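PDB 3L7V: YrdC-like domain-containing protein from Streptococcus mutans, which is of unknown function but probably binds double-stranded RNA, as YrdC-like proteins are thought to do, and may take part in tRNA modification. Local coordinates for residues K37-H40 / L45-E48; V59-C62 / G67-I70; G198-I203 / D212-A217. All blocks are in the same frame, centred on the assembly; numbering follows the deposited sequence.

Contact 1: K37-H40 / L45-E48. With SO4 (sulfate ion), chain D.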
loop_
_atom_site.group_PDB
_atom_site.type_symbol
_atom_site.label_atom_id
_atom_site.label_comp_id
_atom_site.label_asym_id
_atom_site.label_seq_id
_atom_site.Cartn_x
_atom_site.Cartn_y
_atom_site.Cartn_z
ATOM N N LYS A 37 -23.330 -5.201 6.279
ATOM C CA LYS A 37 -23.875 -4.334 5.234
ATOM C C LYS A 37 -22.967 -4.266 3.983
ATOM O O LYS A 37 -21.753 -4.110 4.095
ATOM C CB LYS A 37 -24.108 -2.924 5.810
ATOM C CG LYS A 37 -24.567 -1.895 4.791
ATOM C CD LYS A 37 -25.896 -2.290 4.186
ATOM C CE LYS A 37 -26.400 -1.228 3.209
ATOM N NZ LYS A 37 -27.687 -1.629 2.585
ATOM N N HIS A 38 -23.568 -4.407 2.802
ATOM C CA HIS A 38 -22.854 -4.290 1.527
ATOM C C HIS A 38 -23.423 -3.111 0.749
ATOM O O HIS A 38 -24.649 -2.947 0.687
ATOM C CB HIS A 38 -23.034 -5.551 0.664
ATOM C CG HIS A 38 -22.321 -6.763 1.175
ATOM N ND1 HIS A 38 -21.660 -7.639 0.341
ATOM C CD2 HIS A 38 -22.183 -7.261 2.428
ATOM C CE1 HIS A 38 -21.139 -8.619 1.059
ATOM N NE2 HIS A 38 -21.438 -8.411 2.329
ATOM N N ILE A 39 -22.539 -2.312 0.146
ATOM C CA ILE A 39 -22.928 -1.203 -0.732
ATOM C C ILE A 39 -22.131 -1.216 -2.049
ATOM O O ILE A 39 -21.081 -1.847 -2.137
ATOM C CB ILE A 39 -22.717 0.181 -0.060
ATOM C CG1 ILE A 39 -21.293 0.313 0.487
ATOM C CG2 ILE A 39 -23.705 0.406 1.052
ATOM C CD1 ILE A 39 -20.926 1.736 0.899
ATOM N N HIS A 40 -22.628 -0.501 -3.058
ATOM C CA HIS A 40 -21.924 -0.370 -4.339
ATOM C C HIS A 40 -21.265 1.007 -4.539
ATOM O O HIS A 40 -21.929 2.037 -4.443
ATOM C CB HIS A 40 -22.869 -0.677 -5.507
ATOM C CG HIS A 40 -23.137 -2.140 -5.701
ATOM N ND1 HIS A 40 -22.499 -2.894 -6.665
ATOM C CD2 HIS A 40 -23.976 -2.989 -5.058
ATOM C CE1 HIS A 40 -22.935 -4.140 -6.609
ATOM N NE2 HIS A 40 -23.831 -4.225 -5.641
ATOM N N LEU A 45 -16.370 9.800 -3.464
ATOM C CA LEU A 45 -15.926 9.455 -2.112
ATOM C C LEU A 45 -17.032 8.754 -1.291
ATOM O O LEU A 45 -18.157 9.235 -1.223
ATOM C CB LEU A 45 -15.475 10.716 -1.375
ATOM C CG LEU A 45 -15.295 10.588 0.144
ATOM C CD1 LEU A 45 -14.111 9.717 0.474
ATOM C CD2 LEU A 45 -15.118 11.958 0.784
ATOM N N SER A 46 -16.700 7.626 -0.669
ATOM C CA SER A 46 -17.647 6.928 0.214
ATOM C C SER A 46 -17.725 7.547 1.625
ATOM O O SER A 46 -16.848 7.334 2.457
ATOM C CB SER A 46 -17.308 5.432 0.306
ATOM O OG SER A 46 -18.255 4.737 1.103
ATOM N N GLN A 47 -18.776 8.318 1.873
ATOM C CA GLN A 47 -18.976 8.977 3.160
ATOM C C GLN A 47 -19.202 7.955 4.273
ATOM O O GLN A 47 -18.733 8.138 5.392
ATOM C CB GLN A 47 -20.169 9.932 3.098
ATOM C CG GLN A 47 -20.013 11.082 2.111
ATOM C CD GLN A 47 -19.021 12.136 2.576
ATOM O OE1 GLN A 47 -18.609 12.998 1.800
ATOM N NE2 GLN A 47 -18.636 12.075 3.848
ATOM N N GLU A 48 -19.920 6.885 3.953
ATOM C CA GLU A 48 -20.189 5.827 4.918
ATOM C C GLU A 48 -18.883 5.116 5.336
ATOM O O GLU A 48 -18.626 4.923 6.528
ATOM C CB GLU A 48 -21.225 4.845 4.349
ATOM C CG GLU A 48 -21.815 3.874 5.372
ATOM C CD GLU A 48 -23.065 3.134 4.868
ATOM O OE1 GLU A 48 -23.479 3.342 3.706
ATOM O OE2 GLU A 48 -23.641 2.341 5.642
HETATM S S SO4 D . -20.533 -4.580 -9.322
HETATM O O1 SO4 D . -20.695 -3.157 -9.039
HETATM O O2 SO4 D . -19.851 -5.201 -8.185
HETATM O O3 SO4 D . -21.845 -5.198 -9.511
HETATM O O4 SO4 D . -19.753 -4.747 -10.548
#
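Ile39 meets Ser46 and Glu48 through the two ends of its branched side chain. Its CD1 comes within 4.0 Å of Ser46 OG, while the other branch places CG2 4.0 Å from Glu48 OE1. Since CD1 lies 4.1 Å from that same oxygen, both methyls rest against one carboxylate oxygen and the contact is purely van der Waals. Ile39 holds CG1 between its backbone N and carbonyl carbon (chi1 52°), which, with chi2 near 180°, carries CD1 toward the serine and leaves CG2 beside the backbone N, facing the glutamate. Glu48 reaches back across the gap with an extended chain. Its OE2 also passes Lys37 CG at 4.4 Å, but Lys37 NZ stands 6.4 Å from OE2, too far for a salt bridge, so any attraction is probably weak. Ser46 is the N-cap of helix 47-54, and its OG accepts the backbone N-H of Gly49. At the end of the strand segment, His40 binds a sulfate ion instead. Its ND1 donates to O1 of the sulfate, 3.0 Å away with a bent angle of 141°, and the sulfur lies in the plane of the ring, at its edge. The backbone N-H groups of Asp218 and Asp219 hold the same anion, which probably came from the crystallisation liquor. Strand 37-40, outermost in the sheet, is paired by backbone hydrogen bonds with the parallel strand 213-216, and the start of helix 47-54 lies over its Ile39 side, while Leu45 packs on helix 167-180.

Contact 2: V59-C62 / G67-I70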
loop_
_atom_site.group_PDB
_atom_site.type_symbol
_atom_site.label_atom_id
_atom_site.label_comp_id
_atom_site.label_asym_id
_atom_site.label_seq_id
_atom_site.Cartn_x
_atom_site.Cartn_y
_atom_site.Cartn_z
ATOM N N VAL A 59 -13.139 -1.017 10.696
ATOM C CA VAL A 59 -12.543 -1.904 9.688
ATOM C C VAL A 59 -13.500 -2.093 8.505
ATOM O O VAL A 59 -14.663 -2.476 8.698
ATOM C CB VAL A 59 -12.252 -3.321 10.247
ATOM C CG1 VAL A 59 -11.710 -4.218 9.147
ATOM C CG2 VAL A 59 -11.291 -3.278 11.437
ATOM N N ILE A 60 -13.010 -1.840 7.287
ATOM C CA ILE A 60 -13.806 -2.044 6.078
ATOM C C ILE A 60 -13.099 -2.893 5.013
ATOM O O ILE A 60 -11.887 -3.104 5.084
ATOM C CB ILE A 60 -14.241 -0.697 5.441
ATOM C CG1 ILE A 60 -13.057 -0.000 4.763
ATOM C CG2 ILE A 60 -14.883 0.228 6.478
ATOM C CD1 ILE A 60 -13.462 1.252 4.048
ATOM N N VAL A 61 -13.876 -3.396 4.045
ATOM C CA VAL A 61 -13.325 -4.022 2.844
ATOM C C VAL A 61 -13.547 -3.068 1.669
ATOM O O VAL A 61 -14.588 -2.413 1.608
ATOM C CB VAL A 61 -13.936 -5.424 2.567
ATOM C CG1 VAL A 61 -13.806 -5.784 1.094
ATOM C CG2 VAL A 61 -13.265 -6.501 3.444
ATOM N N CYS A 62 -12.570 -2.988 0.754
ATOM C CA CYS A 62 -12.522 -1.948 -0.280
ATOM C C CYS A 62 -11.804 -2.412 -1.555
ATOM O O CYS A 62 -10.751 -3.039 -1.471
ATOM C CB CYS A 62 -11.809 -0.714 0.299
ATOM S SG CYS A 62 -11.560 0.731 -0.788
ATOM N N GLY A 67 -7.782 -6.037 -6.993
ATOM C CA GLY A 67 -8.696 -6.858 -6.205
ATOM C C GLY A 67 -9.364 -6.199 -5.001
ATOM O O GLY A 67 -10.029 -5.187 -5.152
ATOM N N TYR A 68 -9.192 -6.782 -3.812
ATOM C CA TYR A 68 -9.816 -6.290 -2.567
ATOM C C TYR A 68 -8.834 -6.220 -1.384
ATOM O O TYR A 68 -7.997 -7.111 -1.214
ATOM C CB TYR A 68 -11.075 -7.128 -2.201
ATOM C CG TYR A 68 -12.231 -6.823 -3.141
ATOM C CD1 TYR A 68 -12.454 -7.586 -4.280
ATOM C CD2 TYR A 68 -13.060 -5.723 -2.919
ATOM C CE1 TYR A 68 -13.495 -7.278 -5.158
ATOM C CE2 TYR A 68 -14.090 -5.404 -3.786
ATOM C CZ TYR A 68 -14.306 -6.188 -4.902
ATOM O OH TYR A 68 -15.327 -5.864 -5.764
ATOM N N ILE A 69 -8.933 -5.141 -0.595
ATOM C CA ILE A 69 -8.121 -4.956 0.610
ATOM C C ILE A 69 -8.979 -4.735 1.859
ATOM O O ILE A 69 -10.104 -4.233 1.775
ATOM C CB ILE A 69 -7.137 -3.739 0.505
ATOM C CG1 ILE A 69 -7.902 -2.432 0.238
ATOM C CG2 ILE A 69 -6.065 -3.990 -0.533
ATOM C CD1 ILE A 69 -7.015 -1.214 -0.080
ATOM N N ILE A 70 -8.427 -5.118 3.009
ATOM C CA ILE A 70 -8.951 -4.712 4.308
ATOM C C ILE A 70 -8.226 -3.442 4.804
ATOM O O ILE A 70 -7.000 -3.382 4.785
ATOM C CB ILE A 70 -8.799 -5.858 5.336
ATOM C CG1 ILE A 70 -9.409 -7.144 4.766
ATOM C CG2 ILE A 70 -9.430 -5.467 6.683
ATOM C CD1 ILE A 70 -8.971 -8.422 5.463
#
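Cys62 and Ile69 exchange two backbone hydrogen bonds. Cys62 N reaches Ile69 O at 2.9 Å, and Ile69 N returns a straighter bond to Cys62 O at 2.9 Å (174°). The same carbonyls also receive weaker CA-H...O contacts, Ile69 O from Val61 CA at 3.4 Å and Cys62 O from Tyr68 CA. Ile60 O is approached in like manner by Ile70 CA. These bonds belong to an antiparallel beta hairpin of strands 59-64 and 67-72, in which Cys62 with Ile69 is the hydrogen-bonded pair and Val61 with Ile70 the non-hydrogen-bonded one. On the face carrying Val61 and Ile70, Val61 CG2 packs on Ile70 CG1 at 4.1 Å. With CG1 at chi1 -52°, Ile70 has CG2 anti to the backbone N, and this methyl meets Val59 CG1 at 3.6 Å. Val61 CG1 approaches Tyr68 CD2 obliquely to the ring at 4.1 Å, the two side chains crossing at about a right angle. The phenol is held beyond the hairpin by Asp218 OD1 and Ala217 N, both bonded to its OH. On the other face, Cys62 CB lies 4.3 Å from Ile69 CG1, which also sits 3.4 Å from Cys62 O.

Contact 3: G198-I203 / D212-A217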
loop_
_atom_site.group_PDB
_atom_site.type_symbol
_atom_site.label_atom_id
_atom_site.label_comp_id
_atom_site.label_asym_id
_atom_site.label_seq_id
_atom_site.Cartn_x
_atom_site.Cartn_y
_atom_site.Cartn_z
ATOM N N GLY A 198 -10.075 -11.559 -7.816
ATOM C CA GLY A 198 -10.612 -10.285 -8.262
ATOM C C GLY A 198 -12.094 -10.069 -8.026
ATOM O O GLY A 198 -12.655 -9.110 -8.547
ATOM N N LYS A 199 -12.722 -10.937 -7.231
ATOM C CA LYS A 199 -14.174 -10.899 -7.037
ATOM C C LYS A 199 -14.543 -10.858 -5.565
ATOM O O LYS A 199 -13.953 -11.576 -4.754
ATOM C CB LYS A 199 -14.827 -12.120 -7.684
ATOM N N VAL A 200 -15.522 -10.017 -5.224
ATOM C CA VAL A 200 -15.917 -9.804 -3.826
ATOM C C VAL A 200 -16.458 -11.058 -3.104
ATOM O O VAL A 200 -16.327 -11.183 -1.890
ATOM C CB VAL A 200 -16.906 -8.616 -3.681
ATOM C CG1 VAL A 200 -18.257 -8.954 -4.293
ATOM C CG2 VAL A 200 -17.043 -8.216 -2.226
ATOM N N GLU A 201 -17.025 -11.999 -3.850
ATOM C CA GLU A 201 -17.441 -13.275 -3.265
ATOM C C GLU A 201 -16.248 -14.197 -2.990
ATOM O O GLU A 201 -16.398 -15.253 -2.387
ATOM C CB GLU A 201 -18.460 -13.986 -4.161
ATOM N N GLY A 202 -15.062 -13.789 -3.421
ATOM C CA GLY A 202 -13.852 -14.536 -3.127
ATOM C C GLY A 202 -13.188 -14.240 -1.790
ATOM O O GLY A 202 -12.262 -14.945 -1.396
ATOM N N ILE A 203 -13.656 -13.210 -1.082
ATOM C CA ILE A 203 -13.025 -12.807 0.175
ATOM C C ILE A 203 -13.193 -13.840 1.297
ATOM O O ILE A 203 -12.332 -13.957 2.182
ATOM C CB ILE A 203 -13.498 -11.424 0.652
ATOM C CG1 ILE A 203 -14.991 -11.462 0.987
ATOM C CG2 ILE A 203 -13.178 -10.352 -0.405
ATOM C CD1 ILE A 203 -15.455 -10.342 1.868
ATOM N N ASP A 212 -16.917 -4.478 9.325
ATOM C CA ASP A 212 -18.067 -3.589 9.555
ATOM C C ASP A 212 -18.819 -3.153 8.279
ATOM O O ASP A 212 -19.991 -2.800 8.349
ATOM C CB ASP A 212 -17.663 -2.340 10.359
ATOM C CG ASP A 212 -16.899 -2.670 11.645
ATOM O OD1 ASP A 212 -17.204 -3.686 12.309
ATOM O OD2 ASP A 212 -15.977 -1.899 11.993
ATOM N N LEU A 213 -18.145 -3.171 7.128
ATOM C CA LEU A 213 -18.753 -2.798 5.842
ATOM C C LEU A 213 -17.955 -3.378 4.662
ATOM O O LEU A 213 -16.729 -3.458 4.717
ATOM C CB LEU A 213 -18.824 -1.273 5.700
ATOM C CG LEU A 213 -19.388 -0.638 4.425
ATOM C CD1 LEU A 213 -20.901 -0.624 4.467
ATOM C CD2 LEU A 213 -18.862 0.780 4.250
ATOM N N VAL A 214 -18.658 -3.776 3.604
ATOM C CA VAL A 214 -18.023 -4.225 2.367
ATOM C C VAL A 214 -18.443 -3.349 1.185
ATOM O O VAL A 214 -19.630 -3.271 0.853
ATOM C CB VAL A 214 -18.397 -5.693 2.015
ATOM C CG1 VAL A 214 -17.702 -6.123 0.714
ATOM C CG2 VAL A 214 -18.053 -6.649 3.174
ATOM N N ILE A 215 -17.471 -2.700 0.547
ATOM C CA ILE A 215 -17.748 -1.901 -0.635
ATOM C C ILE A 215 -17.457 -2.736 -1.886
ATOM O O ILE A 215 -16.341 -3.239 -2.041
ATOM C CB ILE A 215 -16.905 -0.604 -0.626
ATOM C CG1 ILE A 215 -17.297 0.286 0.560
ATOM C CG2 ILE A 215 -17.035 0.143 -1.932
ATOM C CD1 ILE A 215 -16.204 1.303 0.978
ATOM N N GLU A 216 -18.462 -2.883 -2.758
ATOM C CA GLU A 216 -18.379 -3.718 -3.973
ATOM C C GLU A 216 -18.165 -2.913 -5.267
ATOM O O GLU A 216 -18.721 -1.824 -5.411
ATOM C CB GLU A 216 -19.652 -4.564 -4.138
ATOM C CG GLU A 216 -19.985 -5.457 -2.941
ATOM C CD GLU A 216 -21.100 -6.470 -3.228
ATOM O OE1 GLU A 216 -21.572 -6.562 -4.384
ATOM O OE2 GLU A 216 -21.501 -7.187 -2.288
ATOM N N ALA A 217 -17.374 -3.468 -6.195
ATOM C CA ALA A 217 -17.138 -2.892 -7.532
ATOM C C ALA A 217 -16.419 -3.871 -8.480
ATOM O O ALA A 217 -15.405 -3.519 -9.081
ATOM C CB ALA A 217 -16.353 -1.576 -7.442
#
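With a chi1 of 69°, Val200 spreads its two methyls towards different partners on strand 213-216: CG2 lies anti to the backbone N and CG1 falls between the N and the carbonyl carbon. The first of these, Val200 CG2, meets Val214 CG1 at 3.7 Å, the two side chains meeting at a slant. The other methyl turns to the acid, where Val200 CG1 lies 3.9 Å from Glu216 CD and 4.1 Å from Glu216 OE1, the valine crossing the glutamate at about a right angle. Glu216 comes to it by placing CG beside its backbone N (chi1 -56°) before running out extended to the carboxylate. The aliphatic part of Glu216 joins in as well, its CG being 4.1 Å from Val200 CG2. The valine thus sits against both Val214 and the glutamate, two residues of the strand whose side chains emerge on the same face. Val200 starts a short 3-10 turn, closed by the bond from Gly202 N to Lys199 O at 2.8 Å; a second bond, from Ile203 N to Val200 O, is weak at 3.4 Å. The N-H of Val200 is hydrogen-bonded to Asp218 OD1, which ties the turn to the residues that follow the strand. The Tyr68 ring also touches Val200. Between these two segments, the loop after strand 185-188 and the sheet, the contact is van der Waals packing, a valine-valine pair plus a methyl against the carboxylate of Glu216. Of the carboxylate that Val200 touches, OE2 is hydrogen-bonded to His38 ND1; that pairing probably steadies the carboxylate while the hydrocarbon of Val200 rests against it.

All three contacts meet on one mixed sheet, where strand 213-216 of contact 3 lies between strand 37-40 of contact 1 and strand 59-64 of contact 2. Contacts 2 and 3 are nearest (centres about 7 Å apart), joined by a backbone hydrogen bond between Val61 N and Leu213 O (2.9 Å) and by Tyr68 packing on Val200. Contact 1 is tied to contact 3 by His38 ND1 and Glu216 OE2 at 2.7 Å and by Ile39 O and Glu216 N at 2.9 Å. Contacts 1 and 2 do not touch. The probably crystallisation-derived sulfate at His40 lies beyond the C-terminal end of strand 213-216, about 4 Å from the Glu216 side chain and about 5 Å from that of Tyr68.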